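Local coordinates for protein AvmM (Streptomyces sp. NBRC 109436, PDB 7FE6) that catalyses macrocyclization in alchivemycin A biosynthesis through dehydration and Michael-type addition, at the interface of chains A and B. Coordinates in Å, arbitrary orientation; residue numbers count along the deposited sequence, not the author numbering. Chains: chain A/B, AvmM.

Contact 1: the interface of chains A and B. Residues chain A 151-152, 184, 186-187; chain B 84-85, 120, 137, 139.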
ATOM      1  N   GLU A 151     -21.330   3.084  -5.194  1.00 53.17           N
ATOM      2  CA  GLU A 151     -21.039   3.332  -3.796  1.00 57.22           C
ATOM      3  C   GLU A 151     -20.137   2.277  -3.158  1.00 60.30           C
ATOM      4  O   GLU A 151     -19.743   2.429  -1.995  1.00 56.37           O
ATOM      5  CB  GLU A 151     -22.358   3.506  -3.048  1.00 59.89           C
ATOM      6  CG  GLU A 151     -22.943   4.864  -3.428  1.00 59.67           C
ATOM      7  CD  GLU A 151     -21.922   5.969  -3.118  1.00 63.70           C
ATOM      8  OE1 GLU A 151     -21.584   6.087  -1.902  1.00 60.51           O
ATOM      9  OE2 GLU A 151     -21.392   6.632  -4.061  1.00 57.66           O
ATOM     10  N   HIS A 152     -19.782   1.228  -3.891  1.00 59.19           N
ATOM     11  CA  HIS A 152     -18.719   0.336  -3.445  1.00 58.76           C
ATOM     12  C   HIS A 152     -18.187  -0.405  -4.663  1.00 59.00           C
ATOM     13  O   HIS A 152     -18.867  -1.277  -5.219  1.00 57.36           O
ATOM     14  CB  HIS A 152     -19.187  -0.635  -2.363  1.00 57.83           C
ATOM     15  CG  HIS A 152     -18.179  -1.700  -2.057  1.00 59.07           C
ATOM     16  ND1 HIS A 152     -16.900  -1.412  -1.622  1.00 57.02           N
ATOM     17  CD2 HIS A 152     -18.237  -3.049  -2.184  1.00 58.62           C
ATOM     18  CE1 HIS A 152     -16.228  -2.539  -1.463  1.00 58.52           C
ATOM     19  NE2 HIS A 152     -17.016  -3.547  -1.798  1.00 61.33           N
ATOM     20  N   GLN A 184      -6.255  -5.330  -4.195  1.00 51.36           N
ATOM     21  CA  GLN A 184      -7.508  -4.596  -4.252  1.00 47.24           C
ATOM     22  C   GLN A 184      -7.243  -3.126  -3.983  1.00 46.14           C
ATOM     23  O   GLN A 184      -6.325  -2.769  -3.242  1.00 47.98           O
ATOM     24  CB  GLN A 184      -8.502  -5.159  -3.220  1.00 46.44           C
ATOM     25  CG  GLN A 184      -9.880  -4.504  -3.135  1.00 49.23           C
ATOM     26  CD  GLN A 184     -10.823  -5.245  -2.177  1.00 47.22           C
ATOM     27  OE1 GLN A 184     -10.546  -6.363  -1.761  1.00 49.94           O
ATOM     28  NE2 GLN A 184     -11.899  -4.596  -1.784  1.00 48.94           N
ATOM     29  N   SER A 186     -10.217  -0.323  -3.043  1.00 48.35           N
ATOM     30  CA  SER A 186     -11.636   0.005  -2.935  1.00 49.48           C
ATOM     31  C   SER A 186     -11.854   1.501  -3.051  1.00 48.89           C
ATOM     32  O   SER A 186     -11.086   2.297  -2.525  1.00 49.73           O
ATOM     33  CB  SER A 186     -12.220  -0.483  -1.615  1.00 49.90           C
ATOM     34  OG  SER A 186     -12.200  -1.891  -1.552  1.00 50.62           O
ATOM     35  N   PHE A 187     -12.926   1.884  -3.712  1.00 53.76           N
ATOM     36  CA  PHE A 187     -13.175   3.298  -3.926  1.00 52.51           C
ATOM     37  C   PHE A 187     -14.672   3.488  -4.081  1.00 52.74           C
ATOM     38  O   PHE A 187     -15.437   2.525  -4.079  1.00 54.72           O
ATOM     39  CB  PHE A 187     -12.391   3.814  -5.148  1.00 53.24           C
ATOM     40  CG  PHE A 187     -12.869   3.254  -6.463  1.00 52.66           C
ATOM     41  CD1 PHE A 187     -12.449   2.009  -6.895  1.00 53.31           C
ATOM     42  CD2 PHE A 187     -13.721   3.999  -7.286  1.00 52.57           C
ATOM     43  CE1 PHE A 187     -12.889   1.498  -8.117  1.00 56.91           C
ATOM     44  CE2 PHE A 187     -14.167   3.504  -8.487  1.00 51.03           C
ATOM     45  CZ  PHE A 187     -13.750   2.251  -8.915  1.00 57.23           C
TER
ATOM     46  N   SER B  84     -18.445  -2.044   2.987  1.00 60.22           N
ATOM     47  CA  SER B  84     -18.634  -2.449   1.594  1.00 59.07           C
ATOM     48  C   SER B  84     -19.818  -1.692   0.996  1.00 61.16           C
ATOM     49  O   SER B  84     -19.809  -0.457   1.002  1.00 60.66           O
ATOM     50  CB  SER B  84     -18.816  -3.963   1.487  1.00 60.30           C
ATOM     51  OG  SER B  84     -17.632  -4.647   1.887  1.00 57.63           O
ATOM     52  N   ARG B  85     -20.847  -2.387   0.496  1.00 63.36           N
ATOM     53  CA  ARG B  85     -21.960  -1.690  -0.155  1.00 64.34           C
ATOM     54  C   ARG B  85     -23.134  -1.403   0.788  1.00 64.45           C
ATOM     55  O   ARG B  85     -24.161  -0.896   0.332  1.00 65.23           O
ATOM     56  CB  ARG B  85     -22.451  -2.448  -1.397  1.00 64.40           C
ATOM     57  CG  ARG B  85     -23.393  -3.585  -1.138  1.00 69.85           C
ATOM     58  CD  ARG B  85     -23.740  -4.351  -2.422  1.00 68.53           C
ATOM     59  NE  ARG B  85     -24.581  -5.491  -2.076  1.00 68.48           N
ATOM     60  CZ  ARG B  85     -24.562  -6.641  -2.729  1.00 70.88           C
ATOM     61  NH1 ARG B  85     -23.730  -6.799  -3.751  1.00 72.61           N
ATOM     62  NH2 ARG B  85     -25.337  -7.642  -2.337  1.00 71.92           N
ATOM     63  N   ILE B 120     -22.703  -9.172   0.601  1.00 70.53           N
ATOM     64  CA  ILE B 120     -21.643  -9.697  -0.252  1.00 74.14           C
ATOM     65  C   ILE B 120     -21.086 -10.920   0.456  1.00 72.24           C
ATOM     66  O   ILE B 120     -21.325 -12.061   0.042  1.00 70.93           O
ATOM     67  CB  ILE B 120     -20.543  -8.650  -0.516  1.00 72.15           C
ATOM     68  CG1 ILE B 120     -21.129  -7.411  -1.186  1.00 70.14           C
ATOM     69  CG2 ILE B 120     -19.448  -9.227  -1.399  1.00 71.18           C
ATOM     70  CD1 ILE B 120     -20.104  -6.389  -1.528  1.00 65.81           C
ATOM     71  N   THR B 137     -14.628  -4.340   3.039  1.00 53.09           N
ATOM     72  CA  THR B 137     -14.118  -2.979   2.923  1.00 52.17           C
ATOM     73  C   THR B 137     -14.876  -2.037   3.849  1.00 53.05           C
ATOM     74  O   THR B 137     -16.094  -2.151   3.997  1.00 53.04           O
ATOM     75  CB  THR B 137     -14.240  -2.478   1.479  1.00 52.94           C
ATOM     76  OG1 THR B 137     -13.323  -3.191   0.642  1.00 55.27           O
ATOM     77  CG2 THR B 137     -13.935  -1.001   1.390  1.00 53.55           C
ATOM     78  N   HIS B 139     -15.278   2.039   3.924  1.00 53.13           N
ATOM     79  CA  HIS B 139     -15.084   3.399   3.466  1.00 53.80           C
ATOM     80  C   HIS B 139     -15.217   4.294   4.692  1.00 55.00           C
ATOM     81  O   HIS B 139     -16.140   4.115   5.493  1.00 55.37           O
ATOM     82  CB  HIS B 139     -16.125   3.762   2.410  1.00 52.63           C
ATOM     83  CG  HIS B 139     -16.126   2.844   1.231  1.00 55.13           C
ATOM     84  ND1 HIS B 139     -15.447   3.122   0.063  1.00 51.45           N
ATOM     85  CD2 HIS B 139     -16.733   1.649   1.038  1.00 54.60           C
ATOM     86  CE1 HIS B 139     -15.631   2.134  -0.794  1.00 51.50           C
ATOM     87  NE2 HIS B 139     -16.410   1.230  -0.229  1.00 51.58           N
TER

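Contact 2: the interface of chains A and B. Residues chain A 183-186; chain B 27, 29, 46, 48, 137.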
ATOM      1  N   GLN A 183      -4.608  -8.033  -5.797  1.00 53.04           N
ATOM      2  CA  GLN A 183      -4.533  -6.844  -4.961  1.00 49.76           C
ATOM      3  C   GLN A 183      -5.714  -5.919  -5.250  1.00 52.90           C
ATOM      4  O   GLN A 183      -6.099  -5.711  -6.409  1.00 54.71           O
ATOM      5  CB  GLN A 183      -3.235  -6.076  -5.191  1.00 53.76           C
ATOM      6  CG  GLN A 183      -2.906  -5.091  -4.071  1.00 48.70           C
ATOM      7  CD  GLN A 183      -2.501  -5.819  -2.791  1.00 49.39           C
ATOM      8  OE1 GLN A 183      -2.108  -6.977  -2.830  1.00 50.46           O
ATOM      9  NE2 GLN A 183      -2.618  -5.149  -1.657  1.00 48.96           N
ATOM     10  N   GLN A 184      -6.255  -5.330  -4.195  1.00 51.36           N
ATOM     11  CA  GLN A 184      -7.508  -4.596  -4.252  1.00 47.24           C
ATOM     12  C   GLN A 184      -7.243  -3.126  -3.983  1.00 46.14           C
ATOM     13  O   GLN A 184      -6.325  -2.769  -3.242  1.00 47.98           O
ATOM     14  CB  GLN A 184      -8.502  -5.159  -3.220  1.00 46.44           C
ATOM     15  CG  GLN A 184      -9.880  -4.504  -3.135  1.00 49.23           C
ATOM     16  CD  GLN A 184     -10.823  -5.245  -2.177  1.00 47.22           C
ATOM     17  OE1 GLN A 184     -10.546  -6.363  -1.761  1.00 49.94           O
ATOM     18  NE2 GLN A 184     -11.899  -4.596  -1.784  1.00 48.94           N
ATOM     19  N   ALA A 185      -8.048  -2.278  -4.603  1.00 47.68           N
ATOM     20  CA  ALA A 185      -8.152  -0.879  -4.215  1.00 46.11           C
ATOM     21  C   ALA A 185      -9.638  -0.556  -4.227  1.00 49.02           C
ATOM     22  O   ALA A 185     -10.259  -0.557  -5.298  1.00 49.43           O
ATOM     23  CB  ALA A 185      -7.366   0.018  -5.166  1.00 43.20           C
ATOM     24  N   SER A 186     -10.217  -0.323  -3.043  1.00 48.35           N
ATOM     25  CA  SER A 186     -11.636   0.005  -2.935  1.00 49.48           C
ATOM     26  C   SER A 186     -11.854   1.501  -3.051  1.00 48.89           C
ATOM     27  O   SER A 186     -11.086   2.297  -2.525  1.00 49.73           O
ATOM     28  CB  SER A 186     -12.220  -0.483  -1.615  1.00 49.90           C
ATOM     29  OG  SER A 186     -12.200  -1.891  -1.552  1.00 50.62           O
TER
ATOM     30  N   ASP B  27      -5.376  -3.360   4.121  1.00 46.44           N
ATOM     31  CA  ASP B  27      -4.821  -2.377   3.199  1.00 45.83           C
ATOM     32  C   ASP B  27      -5.578  -1.052   3.269  1.00 46.27           C
ATOM     33  O   ASP B  27      -6.806  -1.020   3.393  1.00 46.59           O
ATOM     34  CB  ASP B  27      -4.862  -2.880   1.759  1.00 42.30           C
ATOM     35  CG  ASP B  27      -3.922  -4.024   1.514  1.00 45.85           C
ATOM     36  OD1 ASP B  27      -2.693  -3.804   1.586  1.00 43.45           O
ATOM     37  OD2 ASP B  27      -4.415  -5.151   1.285  1.00 48.17           O
ATOM     38  N   ILE B  29      -6.310   2.593   1.221  1.00 40.62           N
ATOM     39  CA  ILE B  29      -6.311   3.327  -0.033  1.00 41.13           C
ATOM     40  C   ILE B  29      -6.743   4.755   0.289  1.00 42.92           C
ATOM     41  O   ILE B  29      -7.735   4.962   0.998  1.00 45.49           O
ATOM     42  CB  ILE B  29      -7.252   2.674  -1.066  1.00 42.11           C
ATOM     43  CG1 ILE B  29      -6.695   1.314  -1.539  1.00 39.79           C
ATOM     44  CG2 ILE B  29      -7.562   3.652  -2.189  1.00 37.99           C
ATOM     45  CD1 ILE B  29      -5.486   1.414  -2.421  1.00 35.93           C
ATOM     46  N   PHE B  46      -9.462  -2.173   3.899  1.00 48.97           N
ATOM     47  CA  PHE B  46     -10.100  -3.455   3.678  1.00 50.42           C
ATOM     48  C   PHE B  46      -9.188  -4.545   4.208  1.00 51.35           C
ATOM     49  O   PHE B  46      -7.963  -4.427   4.150  1.00 47.39           O
ATOM     50  CB  PHE B  46     -10.450  -3.683   2.182  1.00 49.19           C
ATOM     51  CG  PHE B  46      -9.472  -3.064   1.204  1.00 47.99           C
ATOM     52  CD1 PHE B  46      -9.562  -1.715   0.868  1.00 45.31           C
ATOM     53  CD2 PHE B  46      -8.474  -3.849   0.595  1.00 46.69           C
ATOM     54  CE1 PHE B  46      -8.657  -1.137  -0.033  1.00 46.19           C
ATOM     55  CE2 PHE B  46      -7.571  -3.293  -0.302  1.00 44.96           C
ATOM     56  CZ  PHE B  46      -7.660  -1.923  -0.622  1.00 46.14           C
ATOM     57  N   THR B  48      -8.396  -8.775   4.092  1.00 56.77           N
ATOM     58  CA  THR B  48      -8.461  -9.828   3.093  1.00 57.65           C
ATOM     59  C   THR B  48      -7.931 -11.117   3.697  1.00 62.23           C
ATOM     60  O   THR B  48      -6.868 -11.120   4.321  1.00 61.40           O
ATOM     61  CB  THR B  48      -7.611  -9.463   1.871  1.00 55.09           C
ATOM     62  OG1 THR B  48      -8.057  -8.224   1.324  1.00 55.96           O
ATOM     63  CG2 THR B  48      -7.681 -10.555   0.814  1.00 59.72           C
ATOM     64  N   THR B 137     -14.628  -4.340   3.039  1.00 53.09           N
ATOM     65  CA  THR B 137     -14.118  -2.979   2.923  1.00 52.17           C
ATOM     66  C   THR B 137     -14.876  -2.037   3.849  1.00 53.05           C
ATOM     67  O   THR B 137     -16.094  -2.151   3.997  1.00 53.04           O
ATOM     68  CB  THR B 137     -14.240  -2.478   1.479  1.00 52.94           C
ATOM     69  OG1 THR B 137     -13.323  -3.191   0.642  1.00 55.27           O
ATOM     70  CG2 THR B 137     -13.935  -1.001   1.390  1.00 53.55           C
TER

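Contact 3: the interface of chains A and B. Residues chain A 34, 151, 187-188, 191, 193; chain B 42, 88, 139, 141.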
ATOM      1  N   VAL A  34     -12.098   8.181  -3.604  1.00 42.06           N
ATOM      2  CA  VAL A  34     -13.286   8.657  -4.299  1.00 47.06           C
ATOM      3  C   VAL A  34     -12.853   9.168  -5.666  1.00 47.94           C
ATOM      4  O   VAL A  34     -11.911   9.969  -5.769  1.00 47.45           O
ATOM      5  CB  VAL A  34     -14.049   9.753  -3.520  1.00 48.63           C
ATOM      6  CG1 VAL A  34     -15.207  10.227  -4.333  1.00 51.05           C
ATOM      7  CG2 VAL A  34     -14.555   9.230  -2.158  1.00 47.04           C
ATOM      8  N   GLU A 151     -21.330   3.084  -5.194  1.00 53.17           N
ATOM      9  CA  GLU A 151     -21.039   3.332  -3.796  1.00 57.22           C
ATOM     10  C   GLU A 151     -20.137   2.277  -3.158  1.00 60.30           C
ATOM     11  O   GLU A 151     -19.743   2.429  -1.995  1.00 56.37           O
ATOM     12  CB  GLU A 151     -22.358   3.506  -3.048  1.00 59.89           C
ATOM     13  CG  GLU A 151     -22.943   4.864  -3.428  1.00 59.67           C
ATOM     14  CD  GLU A 151     -21.922   5.969  -3.118  1.00 63.70           C
ATOM     15  OE1 GLU A 151     -21.584   6.087  -1.902  1.00 60.51           O
ATOM     16  OE2 GLU A 151     -21.392   6.632  -4.061  1.00 57.66           O
ATOM     17  N   PHE A 187     -12.926   1.884  -3.712  1.00 53.76           N
ATOM     18  CA  PHE A 187     -13.175   3.298  -3.926  1.00 52.51           C
ATOM     19  C   PHE A 187     -14.672   3.488  -4.081  1.00 52.74           C
ATOM     20  O   PHE A 187     -15.437   2.525  -4.079  1.00 54.72           O
ATOM     21  CB  PHE A 187     -12.391   3.814  -5.148  1.00 53.24           C
ATOM     22  CG  PHE A 187     -12.869   3.254  -6.463  1.00 52.66           C
ATOM     23  CD1 PHE A 187     -12.449   2.009  -6.895  1.00 53.31           C
ATOM     24  CD2 PHE A 187     -13.721   3.999  -7.286  1.00 52.57           C
ATOM     25  CE1 PHE A 187     -12.889   1.498  -8.117  1.00 56.91           C
ATOM     26  CE2 PHE A 187     -14.167   3.504  -8.487  1.00 51.03           C
ATOM     27  CZ  PHE A 187     -13.750   2.251  -8.915  1.00 57.23           C
ATOM     28  N   ARG A 188     -15.091   4.744  -4.111  1.00 49.83           N
ATOM     29  CA  ARG A 188     -16.420   5.115  -4.554  1.00 53.98           C
ATOM     30  C   ARG A 188     -16.291   5.941  -5.824  1.00 53.32           C
ATOM     31  O   ARG A 188     -15.332   6.707  -5.989  1.00 52.58           O
ATOM     32  CB  ARG A 188     -17.163   5.909  -3.486  1.00 53.47           C
ATOM     33  CG  ARG A 188     -17.598   5.094  -2.287  1.00 54.03           C
ATOM     34  CD  ARG A 188     -18.580   5.892  -1.461  1.00 54.18           C
ATOM     35  NE  ARG A 188     -18.042   7.204  -1.103  1.00 55.92           N
ATOM     36  CZ  ARG A 188     -18.397   8.353  -1.682  1.00 57.01           C
ATOM     37  NH1 ARG A 188     -19.306   8.365  -2.656  1.00 57.92           N
ATOM     38  NH2 ARG A 188     -17.846   9.496  -1.287  1.00 54.76           N
ATOM     39  N   GLU A 191     -19.566  11.603  -5.442  1.00 68.07           N
ATOM     40  CA  GLU A 191     -19.241  12.867  -4.788  1.00 69.77           C
ATOM     41  C   GLU A 191     -18.430  12.640  -3.521  1.00 65.97           C
ATOM     42  O   GLU A 191     -18.617  11.652  -2.800  1.00 61.67           O
ATOM     43  CB  GLU A 191     -20.490  13.683  -4.434  1.00 71.29           C
ATOM     44  CG  GLU A 191     -21.180  14.344  -5.597  1.00 79.18           C
ATOM     45  CD  GLU A 191     -22.444  15.073  -5.163  1.00 97.35           C
ATOM     46  OE1 GLU A 191     -22.567  15.384  -3.947  1.00 99.78           O
ATOM     47  OE2 GLU A 191     -23.309  15.339  -6.032  1.00100.50           O
ATOM     48  N   PRO A 193     -16.702  13.587   0.329  1.00 59.30           N
ATOM     49  CA  PRO A 193     -17.343  13.765   1.632  1.00 54.90           C
ATOM     50  C   PRO A 193     -17.706  15.219   1.846  1.00 57.88           C
ATOM     51  O   PRO A 193     -16.929  16.124   1.535  1.00 56.03           O
ATOM     52  CB  PRO A 193     -16.278  13.303   2.632  1.00 55.08           C
ATOM     53  CG  PRO A 193     -14.953  13.422   1.874  1.00 55.72           C
ATOM     54  CD  PRO A 193     -15.308  13.096   0.452  1.00 56.06           C
TER
ATOM     55  N   GLU B  42     -11.899  11.309   3.094  1.00 50.95           N
ATOM     56  CA  GLU B  42     -12.447   9.976   2.948  1.00 48.35           C
ATOM     57  C   GLU B  42     -11.350   9.057   2.458  1.00 45.49           C
ATOM     58  O   GLU B  42     -10.594   9.407   1.546  1.00 47.08           O
ATOM     59  CB  GLU B  42     -13.635   9.955   1.998  1.00 49.61           C
ATOM     60  CG  GLU B  42     -14.249   8.579   1.799  1.00 48.03           C
ATOM     61  CD  GLU B  42     -15.635   8.675   1.193  1.00 53.72           C
ATOM     62  OE1 GLU B  42     -16.277   9.741   1.345  1.00 53.22           O
ATOM     63  OE2 GLU B  42     -16.062   7.715   0.515  1.00 54.76           O
ATOM     64  N   TRP B  88     -23.870   4.134   4.927  1.00 63.43           N
ATOM     65  CA  TRP B  88     -23.063   4.911   5.855  1.00 61.58           C
ATOM     66  C   TRP B  88     -23.675   4.880   7.255  1.00 64.83           C
ATOM     67  O   TRP B  88     -24.886   4.738   7.419  1.00 72.10           O
ATOM     68  CB  TRP B  88     -22.944   6.352   5.365  1.00 58.81           C
ATOM     69  CG  TRP B  88     -22.011   6.506   4.206  1.00 60.11           C
ATOM     70  CD1 TRP B  88     -22.343   6.566   2.874  1.00 59.21           C
ATOM     71  CD2 TRP B  88     -20.581   6.612   4.269  1.00 58.25           C
ATOM     72  NE1 TRP B  88     -21.209   6.707   2.107  1.00 59.33           N
ATOM     73  CE2 TRP B  88     -20.112   6.739   2.931  1.00 59.25           C
ATOM     74  CE3 TRP B  88     -19.652   6.623   5.322  1.00 57.26           C
ATOM     75  CZ2 TRP B  88     -18.748   6.866   2.618  1.00 54.34           C
ATOM     76  CZ3 TRP B  88     -18.293   6.751   5.013  1.00 57.53           C
ATOM     77  CH2 TRP B  88     -17.854   6.865   3.662  1.00 55.17           C
ATOM     78  N   HIS B 139     -15.278   2.039   3.924  1.00 53.13           N
ATOM     79  CA  HIS B 139     -15.084   3.399   3.466  1.00 53.80           C
ATOM     80  C   HIS B 139     -15.217   4.294   4.692  1.00 55.00           C
ATOM     81  O   HIS B 139     -16.140   4.115   5.493  1.00 55.37           O
ATOM     82  CB  HIS B 139     -16.125   3.762   2.410  1.00 52.63           C
ATOM     83  CG  HIS B 139     -16.126   2.844   1.231  1.00 55.13           C
ATOM     84  ND1 HIS B 139     -15.447   3.122   0.063  1.00 51.45           N
ATOM     85  CD2 HIS B 139     -16.733   1.649   1.038  1.00 54.60           C
ATOM     86  CE1 HIS B 139     -15.631   2.134  -0.794  1.00 51.50           C
ATOM     87  NE2 HIS B 139     -16.410   1.230  -0.229  1.00 51.58           N
ATOM     88  N   ARG B 141     -14.921   8.193   6.587  1.00 52.05           N
ATOM     89  CA  ARG B 141     -14.851   9.647   6.583  1.00 51.72           C
ATOM     90  C   ARG B 141     -14.384  10.116   7.950  1.00 52.88           C
ATOM     91  O   ARG B 141     -14.981   9.760   8.970  1.00 51.59           O
ATOM     92  CB  ARG B 141     -16.196  10.259   6.239  1.00 51.00           C
ATOM     93  CG  ARG B 141     -16.498  10.133   4.797  1.00 54.43           C
ATOM     94  CD  ARG B 141     -17.964  10.354   4.514  1.00 52.62           C
ATOM     95  NE  ARG B 141     -18.190  10.267   3.081  1.00 54.88           N
ATOM     96  CZ  ARG B 141     -19.373  10.056   2.529  1.00 55.93           C
ATOM     97  NH1 ARG B 141     -20.441   9.894   3.301  1.00 58.64           N
ATOM     98  NH2 ARG B 141     -19.481   9.988   1.213  1.00 54.30           N
TER

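Contact 1: the interface of chains A and B
A:His152 presses against B:Ser84 where the two backbones differ sharply, extended at the histidine and turned to a positive phi of 53° at the serine, a conformation found in tight turns. This is a loop-and-strand interface between two copies of an all-beta macrocyclase. The A:His152 side chain swings CG anti to the backbone N (chi1 171°), which brings the imidazole among B:Ser84, B:Thr137 and B:His139. A flat, polar ring suits this place because its face and its nitrogens can work separately. B:Ser84 CA lies over the centre of one face, 3.7 Å from the ring centroid, as a CH-pi contact. At the rim, A:His152 ND1 hydrogen-bonds B:His139 NE2 at 3.0 Å. The two rings stand nearly perpendicular, 83° apart, and the edge of each is turned toward the other. One imidazole must give an N-H and the other a lone pair, but the structure does not show which does so.

Beside the histidines, A:Ser186 OG and B:Thr137 OG1 meet tip to tip in a 2.8 Å hydrogen bond in which either hydroxyl could be the donor. The amide A:Gln184 NE2 donates to A:Ser186 OG at 2.7 Å and also lies within hydrogen-bonding distance of B:Thr137 OG1, at 3.1 Å, closing a polar triangle. Small hydroxyl side chains fit here because each can donate and accept. Behind them, B:Thr137 N bonds B:Ser84 OG at 3.2 Å.

Contact 2: the interface of chains A and B
Strand 183-189 of chain A, through A:Gln184 and its neighbours, meets strands 24-29, 40-49 and 135-144 of chain B. B:Phe46 fills the middle of the patch. Its CG stands between the backbone N and the carbonyl carbon (chi1 33°), well away from a staggered position, and the ring extends toward the partner strand. The A:Gln184 side chain lies alongside the ring, pointing the other way. Amide and ring are almost parallel, 12° apart, and stack, with A:Gln184 CG 3.8 Å above the plane of the B:Phe46 ring and offset toward the rim. Glutamine suits the place because its extended chain offers methylenes and a flat amide to the aromatic face, while the amide tip still reaches the hydroxyls of A:Ser186 and B:Thr137.

The opposite face of the phenyl ring is backed by the carbonyl oxygen of B:Asp27, and B:Ile29 CG1 lies at its edge, which may limit how the ring can turn. B:Ile29 also reaches across: its terminal methyl CD1 touches the methyl CB of A:Ala185 at 3.6 Å, a close approach that a small residue allows. A:Gln183 bends at its second torsion and brings NE2 to 3.4 Å from B:Asp27 OD2, and nearly as close to OD1. At such range this looks like a loose electrostatic approach; the amide and carboxylate planes stand 80° apart. The site lies where the last strand of chain A runs over the surface of chain B's sheet strands.

Contact 3: the interface of chains A and B
A:Arg188 and B:Glu42 form the salt bridge across the interface. The guanidinium comes side-on: A:Arg188 NE donates to B:Glu42 OE2 at 2.6 Å on its syn lone pair, fairly straight (161° at H), and NH2 to B:Glu42 OE1 at 3.1 Å. The planes are turned 36° apart. A bend at the third torsion (chi3 -54°) turns the guanidinium to meet the extended glutamate, and arginine suits the place because its remaining N-H groups can be anchored at home. A:Arg188 NH1 forms a salt bridge with A:Glu151 OE2 at 3.1 Å, and NH2 bonds the carbonyl A:Glu191 O at 2.7 Å, both acceptors lying in the guanidinium plane, which fixes its rotation.

Within chain B, B:Arg141 NE makes a salt bridge to B:Glu42 OE1 at 2.6 Å from above the carboxylate plane, on the face opposite A:Arg188 NH2. A:Arg188 NH2 and B:Arg141 NH2 lie 3.0 Å apart, not a hydrogen bond, since both only donate; the shared carboxylate may ease the closeness of like charges, and the distance is doubtful.

Among apolar contacts, A:Pro193 CG packs on B:Glu42 CB at 3.7 Å, and A:Val34 CG2 meets B:Glu42 CD at 3.6 Å. An aromatic ring adds packing: B:Trp88 turns its edge to A:Arg188 NE and its face to the B:Arg141 guanidinium. The site joins strands 183-189 and 34-35 of chain A to strands 40-49 and 135-144 of chain B.

Contact 1 lies in the middle: its C-alpha centre is about 8 Å from that of contact 2 and about 9 Å from that of contact 3, while contacts 2 and 3 are about 13 Å apart. Contacts 1 and 2 share A:Gln184, A:Ser186 and B:Thr137; contacts 1 and 3 share A:Glu151, A:Phe187 and B:His139. Strand 183-189 of chain A and strand 135-144 of chain B enter all three, making one continuous interface that passes from a mainly packed patch through side-chain hydrogen bonds to salt bridges. The deposited assembly has three copies, and this non-two-fold pairing may belong to a trimer, though the structure alone does not establish that in solution.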